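Local coordinates for molybdopterin-guanine dinucleotide biosynthesis adapter protein (Escherichia coli, PDB 1NP6) that binds GTP, hydrolyses it weakly, and may act as an adapter in making and using the molybdopterin-guanine dinucleotide form of the molybdenum cofactor, at residues 54-59 and 65-70; 46-51 and 58-63. One frame throughout, in Å; residues are numbered along the deposited sequence.

Interaction 1 of 2, residues 54-59 and 65-70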
loop_
_atom_site.group_PDB
_atom_site.type_symbol
_atom_site.label_atom_id
_atom_site.label_comp_id
_atom_site.label_asym_id
_atom_site.label_seq_id
_atom_site.Cartn_x
_atom_site.Cartn_y
_atom_site.Cartn_z
ATOM N N LYS B 54 8.440 0.161 -8.244
ATOM C CA LYS B 54 8.680 0.248 -9.682
ATOM C C LYS B 54 7.435 -0.056 -10.524
ATOM O O LYS B 54 7.251 0.542 -11.591
ATOM C CB LYS B 54 9.905 -0.593 -10.092
ATOM C CG LYS B 54 9.634 -2.020 -10.558
ATOM C CD LYS B 54 10.876 -2.637 -11.214
ATOM C CE LYS B 54 11.840 -3.191 -10.164
ATOM N NZ LYS B 54 12.848 -4.136 -10.730
ATOM N N ASP B 55 6.577 -0.957 -10.022
ATOM C CA ASP B 55 5.365 -1.386 -10.724
ATOM C C ASP B 55 4.397 -0.228 -10.955
ATOM O O ASP B 55 3.661 -0.237 -11.936
ATOM C CB ASP B 55 4.618 -2.473 -9.943
ATOM C CG ASP B 55 5.399 -3.788 -9.828
ATOM O OD1 ASP B 55 6.323 -4.042 -10.634
ATOM O OD2 ASP B 55 5.138 -4.636 -8.946
ATOM N N SER B 56 4.392 0.752 -10.047
ATOM C CA SER B 56 3.471 1.891 -10.153
ATOM C C SER B 56 4.139 3.205 -10.585
ATOM O O SER B 56 3.469 4.252 -10.650
ATOM C CB SER B 56 2.706 2.095 -8.830
ATOM O OG SER B 56 3.553 2.518 -7.764
ATOM N N TYR B 57 5.434 3.146 -10.910
ATOM C CA TYR B 57 6.242 4.366 -11.131
ATOM C C TYR B 57 5.723 5.256 -12.261
ATOM O O TYR B 57 5.482 6.466 -12.057
ATOM C CB TYR B 57 7.734 4.031 -11.312
ATOM C CG TYR B 57 8.608 5.218 -11.662
ATOM C CD1 TYR B 57 9.021 6.117 -10.685
ATOM C CD2 TYR B 57 9.012 5.442 -12.976
ATOM C CE1 TYR B 57 9.829 7.211 -11.007
ATOM C CE2 TYR B 57 9.808 6.534 -13.310
ATOM C CZ TYR B 57 10.218 7.409 -12.321
ATOM O OH TYR B 57 11.007 8.488 -12.655
ATOM N N GLU B 58 5.516 4.672 -13.441
ATOM C CA GLU B 58 5.013 5.458 -14.587
ATOM C C GLU B 58 3.675 6.199 -14.351
ATOM O O GLU B 58 3.514 7.356 -14.752
ATOM C CB GLU B 58 4.924 4.607 -15.860
ATOM C CG GLU B 58 6.172 3.785 -16.161
ATOM C CD GLU B 58 7.273 4.568 -16.858
ATOM O OE1 GLU B 58 7.063 5.749 -17.220
ATOM O OE2 GLU B 58 8.364 3.990 -17.046
ATOM N N LEU B 59 2.726 5.534 -13.705
ATOM C CA LEU B 59 1.414 6.127 -13.430
ATOM C C LEU B 59 1.488 7.282 -12.424
ATOM O O LEU B 59 0.765 8.283 -12.556
ATOM C CB LEU B 59 0.457 5.040 -12.912
ATOM C CG LEU B 59 -0.668 4.445 -13.773
ATOM C CD1 LEU B 59 -0.623 4.823 -15.263
ATOM C CD2 LEU B 59 -0.680 2.937 -13.596
ATOM N N ALA B 65 -1.946 10.123 -7.759
ATOM C CA ALA B 65 -1.529 10.447 -6.397
ATOM C C ALA B 65 -1.547 9.252 -5.441
ATOM O O ALA B 65 -0.782 9.216 -4.473
ATOM C CB ALA B 65 -2.422 11.575 -5.826
ATOM N N GLN B 66 -2.471 8.329 -5.674
ATOM C CA GLN B 66 -2.480 7.037 -4.985
ATOM C C GLN B 66 -2.625 5.950 -6.046
ATOM O O GLN B 66 -3.396 6.114 -6.998
ATOM C CB GLN B 66 -3.633 6.942 -3.983
ATOM C CG GLN B 66 -3.452 7.868 -2.697
ATOM C CD GLN B 66 -4.625 7.814 -1.753
ATOM O OE1 GLN B 66 -5.042 6.738 -1.349
ATOM N NE2 GLN B 66 -5.146 8.980 -1.371
ATOM N N THR B 67 -1.862 4.865 -5.896
ATOM C CA THR B 67 -1.990 3.702 -6.797
ATOM C C THR B 67 -2.142 2.429 -5.983
ATOM O O THR B 67 -1.562 2.333 -4.866
ATOM C CB THR B 67 -0.751 3.536 -7.727
ATOM O OG1 THR B 67 0.467 3.505 -6.944
ATOM C CG2 THR B 67 -0.584 4.742 -8.648
ATOM N N ILE B 68 -2.895 1.461 -6.560
ATOM C CA ILE B 68 -2.841 0.040 -6.140
ATOM C C ILE B 68 -2.453 -0.807 -7.364
ATOM O O ILE B 68 -3.025 -0.641 -8.454
ATOM C CB ILE B 68 -4.200 -0.459 -5.508
ATOM C CG1 ILE B 68 -4.437 0.170 -4.129
ATOM C CG2 ILE B 68 -4.277 -2.038 -5.319
ATOM C CD1 ILE B 68 -5.844 -0.074 -3.576
ATOM N N VAL B 69 -1.486 -1.707 -7.162
ATOM C CA VAL B 69 -1.173 -2.791 -8.136
ATOM C C VAL B 69 -1.500 -4.119 -7.426
ATOM O O VAL B 69 -0.933 -4.405 -6.351
ATOM C CB VAL B 69 0.315 -2.760 -8.598
ATOM C CG1 VAL B 69 0.608 -3.893 -9.609
ATOM C CG2 VAL B 69 0.685 -1.415 -9.218
ATOM N N ALA B 70 -2.454 -4.873 -7.986
ATOM C CA ALA B 70 -2.956 -6.113 -7.399
ATOM C C ALA B 70 -2.663 -7.310 -8.317
ATOM O O ALA B 70 -2.970 -7.277 -9.513
ATOM C CB ALA B 70 -4.478 -6.018 -7.135
#
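Ser56 and Thr67 meet where helix 53-61 lies against one face of strand 66-70, the first strand of the antiparallel hairpin 66-80 in this P-loop-family protein. The helix and strand segments run more nearly antiparallel than parallel, at 136°, with their axes 8.7 Å apart at closest approach. Both hydroxyls sit between their own backbone N and carbonyl carbon (Ser56 chi1 67°, Thr67 chi1 53°), which carries Thr67 OG1 to the methylene of the serine, 3.2 Å from Ser56 CB. Ser56 OG receives its clear hydrogen bond from Arg60 NE, one turn on in the same helix. The other branch of the threonine, CG2, comes up to Leu59 CB at 4.4 Å, a loose aliphatic contact about one turn further along the helix. Beyond the strand's edge the second subunit takes over: residues 66-70 pair in parallel with one of its strands, and its Leu39 and Thr43 pack on Leu59 and Val69. Two residues along from Thr67, on the same face, Val69 turns its CG2 methyl to the helix, where it touches Asp55 CB and Ser56 CB, each at 4.1 Å.

Interaction 2 of 2, residues 46-51 and 58-63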
loop_
_atom_site.group_PDB
_atom_site.type_symbol
_atom_site.label_atom_id
_atom_site.label_comp_id
_atom_site.label_asym_id
_atom_site.label_seq_id
_atom_site.Cartn_x
_atom_site.Cartn_y
_atom_site.Cartn_z
ATOM N N ASP B 46 15.027 5.407 -1.614
ATOM C CA ASP B 46 14.066 5.803 -2.653
ATOM C C ASP B 46 13.175 4.617 -3.016
ATOM O O ASP B 46 13.617 3.696 -3.695
ATOM C CB ASP B 46 14.825 6.326 -3.884
ATOM C CG ASP B 46 13.910 6.829 -5.003
ATOM O OD1 ASP B 46 12.667 6.745 -4.907
ATOM O OD2 ASP B 46 14.371 7.323 -6.049
ATOM N N MET B 47 11.920 4.658 -2.568
ATOM C CA MET B 47 10.961 3.561 -2.771
ATOM C C MET B 47 10.597 3.283 -4.246
ATOM O O MET B 47 10.069 2.215 -4.559
ATOM C CB MET B 47 9.697 3.788 -1.907
ATOM C CG MET B 47 10.023 3.845 -0.397
ATOM S SD MET B 47 8.677 4.225 0.714
ATOM C CE MET B 47 7.603 2.859 0.346
ATOM N N ASP B 48 10.914 4.222 -5.142
ATOM C CA ASP B 48 10.673 4.069 -6.585
ATOM C C ASP B 48 11.528 2.961 -7.216
ATOM O O ASP B 48 11.174 2.439 -8.269
ATOM C CB ASP B 48 10.997 5.366 -7.337
ATOM C CG ASP B 48 9.883 6.409 -7.264
ATOM O OD1 ASP B 48 8.731 6.096 -6.872
ATOM O OD2 ASP B 48 10.089 7.582 -7.612
ATOM N N VAL B 49 12.655 2.636 -6.584
ATOM C CA VAL B 49 13.633 1.674 -7.129
ATOM C C VAL B 49 13.201 0.174 -7.180
ATOM O O VAL B 49 13.326 -0.447 -8.237
ATOM C CB VAL B 49 15.061 1.887 -6.506
ATOM C CG1 VAL B 49 16.032 0.758 -6.904
ATOM C CG2 VAL B 49 15.637 3.255 -6.916
ATOM N N ASP B 50 12.726 -0.398 -6.062
ATOM C CA ASP B 50 12.075 -1.743 -6.028
ATOM C C ASP B 50 10.611 -1.550 -6.489
ATOM O O ASP B 50 10.114 -0.463 -6.302
ATOM C CB ASP B 50 12.172 -2.356 -4.627
ATOM C CG ASP B 50 12.790 -1.410 -3.606
ATOM O OD1 ASP B 50 12.196 -0.343 -3.332
ATOM O OD2 ASP B 50 13.866 -1.658 -3.020
ATOM N N LYS B 51 9.839 -2.527 -6.985
ATOM C CA LYS B 51 9.393 -3.772 -6.333
ATOM C C LYS B 51 8.921 -3.585 -4.881
ATOM O O LYS B 51 9.685 -3.798 -3.941
ATOM C CB LYS B 51 10.316 -4.977 -6.556
ATOM C CG LYS B 51 9.601 -6.115 -7.299
ATOM C CD LYS B 51 10.595 -7.071 -7.967
ATOM C CE LYS B 51 9.882 -8.286 -8.562
ATOM N NZ LYS B 51 9.268 -7.993 -9.897
ATOM N N GLU B 58 5.516 4.672 -13.441
ATOM C CA GLU B 58 5.013 5.458 -14.587
ATOM C C GLU B 58 3.675 6.199 -14.351
ATOM O O GLU B 58 3.514 7.356 -14.752
ATOM C CB GLU B 58 4.924 4.607 -15.860
ATOM C CG GLU B 58 6.172 3.785 -16.161
ATOM C CD GLU B 58 7.273 4.568 -16.858
ATOM O OE1 GLU B 58 7.063 5.749 -17.220
ATOM O OE2 GLU B 58 8.364 3.990 -17.046
ATOM N N LEU B 59 2.726 5.534 -13.705
ATOM C CA LEU B 59 1.414 6.127 -13.430
ATOM C C LEU B 59 1.488 7.282 -12.424
ATOM O O LEU B 59 0.765 8.283 -12.556
ATOM C CB LEU B 59 0.457 5.040 -12.912
ATOM C CG LEU B 59 -0.668 4.445 -13.773
ATOM C CD1 LEU B 59 -0.623 4.823 -15.263
ATOM C CD2 LEU B 59 -0.680 2.937 -13.596
ATOM N N ARG B 60 2.348 7.135 -11.414
ATOM C CA ARG B 60 2.537 8.187 -10.408
ATOM C C ARG B 60 3.334 9.350 -11.016
ATOM O O ARG B 60 3.069 10.515 -10.709
ATOM C CB ARG B 60 3.250 7.639 -9.153
ATOM C CG ARG B 60 2.329 6.882 -8.198
ATOM C CD ARG B 60 3.011 6.321 -6.945
ATOM N NE ARG B 60 4.003 5.284 -7.284
ATOM C CZ ARG B 60 5.327 5.457 -7.220
ATOM N NH1 ARG B 60 5.831 6.625 -6.809
ATOM N NH2 ARG B 60 6.157 4.463 -7.581
ATOM N N LYS B 61 4.307 9.023 -11.877
ATOM C CA LYS B 61 5.052 10.041 -12.634
ATOM C C LYS B 61 4.127 10.902 -13.502
ATOM O O LYS B 61 4.374 12.098 -13.664
ATOM C CB LYS B 61 6.141 9.394 -13.508
ATOM C CG LYS B 61 7.386 10.249 -13.727
ATOM C CD LYS B 61 8.088 9.892 -15.034
ATOM C CE LYS B 61 8.983 11.028 -15.519
ATOM N NZ LYS B 61 10.158 10.526 -16.294
ATOM N N ALA B 62 3.061 10.306 -14.044
ATOM C CA ALA B 62 2.086 11.062 -14.854
ATOM C C ALA B 62 1.052 11.858 -14.042
ATOM O O ALA B 62 0.324 12.679 -14.605
ATOM C CB ALA B 62 1.386 10.159 -15.840
ATOM N N GLY B 63 0.963 11.592 -12.739
ATOM C CA GLY B 63 0.074 12.337 -11.865
ATOM C C GLY B 63 -0.873 11.545 -10.977
ATOM O O GLY B 63 -1.645 12.143 -10.228
#
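A salt bridge from Arg60 to Asp48 ties helix 53-61 to the loop that follows strand 37-42, and this is the one side-chain pair that touches between residues 46-51 and 58-63. The ionic part is an end-on grip by two nitrogens on a single oxygen. Arg60 NH1 lies 2.9 Å from Asp48 OD1 and takes its syn lone pair, while Arg60 NH2 reaches the same Asp48 OD1 at 3.1 Å from the anti side, tilted out of the carboxylate plane. The oxygen lies in the guanidinium plane, yet the two flat groups are turned 36° against each other. A bend in the arginine chain at chi3 (-65°) swings the guanidinium toward the loop.

Further polar bonds fix both ends. Besides NE, held by Ser56, the guanidinium has Glu80 OE1 in a second salt bridge with NH1, and Gly53 O takes a weak bond from NH2. On the loop, Asp46 OD1 accepts from Asp48 N at 3.1 Å in an Asx turn, within a type I turn spanning Asp46 to Val49. That same Asp46 OD1 forms a salt bridge with Arg74 of the second subunit.

A leucine at Arg60 would probably leave the carboxylates of Asp48 and Glu80 without their shared cation and the loop less firmly tied to the helix. With two carboxylates as partners, the guanidinium is likely to stay charged; gripping one oxygen anchors Asp48 OD1 but probably leaves the carboxylate less fixed in rotation than a bridge to both oxygens would.

In the fold
From the N terminus, the chain leaves strand 37-42, turns through residues 46-51 and enters helix 53-61. Interaction 2 closes this first, short loop by tying 46-51 to the helix's later part. Past the helix end the chain reverses into strand 66-70, and interaction 1 closes a second short loop there. The two spans cross rather than nest, since interaction 1 starts inside the span closed by interaction 2 and ends beyond it, and Glu58 and Leu59 belong to both. With centres 6 Å apart, they also touch directly, Thr67 CG2 lying 3.6 Å from Arg60 CG. Together they tie loop, helix and hairpin strand into one unit at the dimer interface.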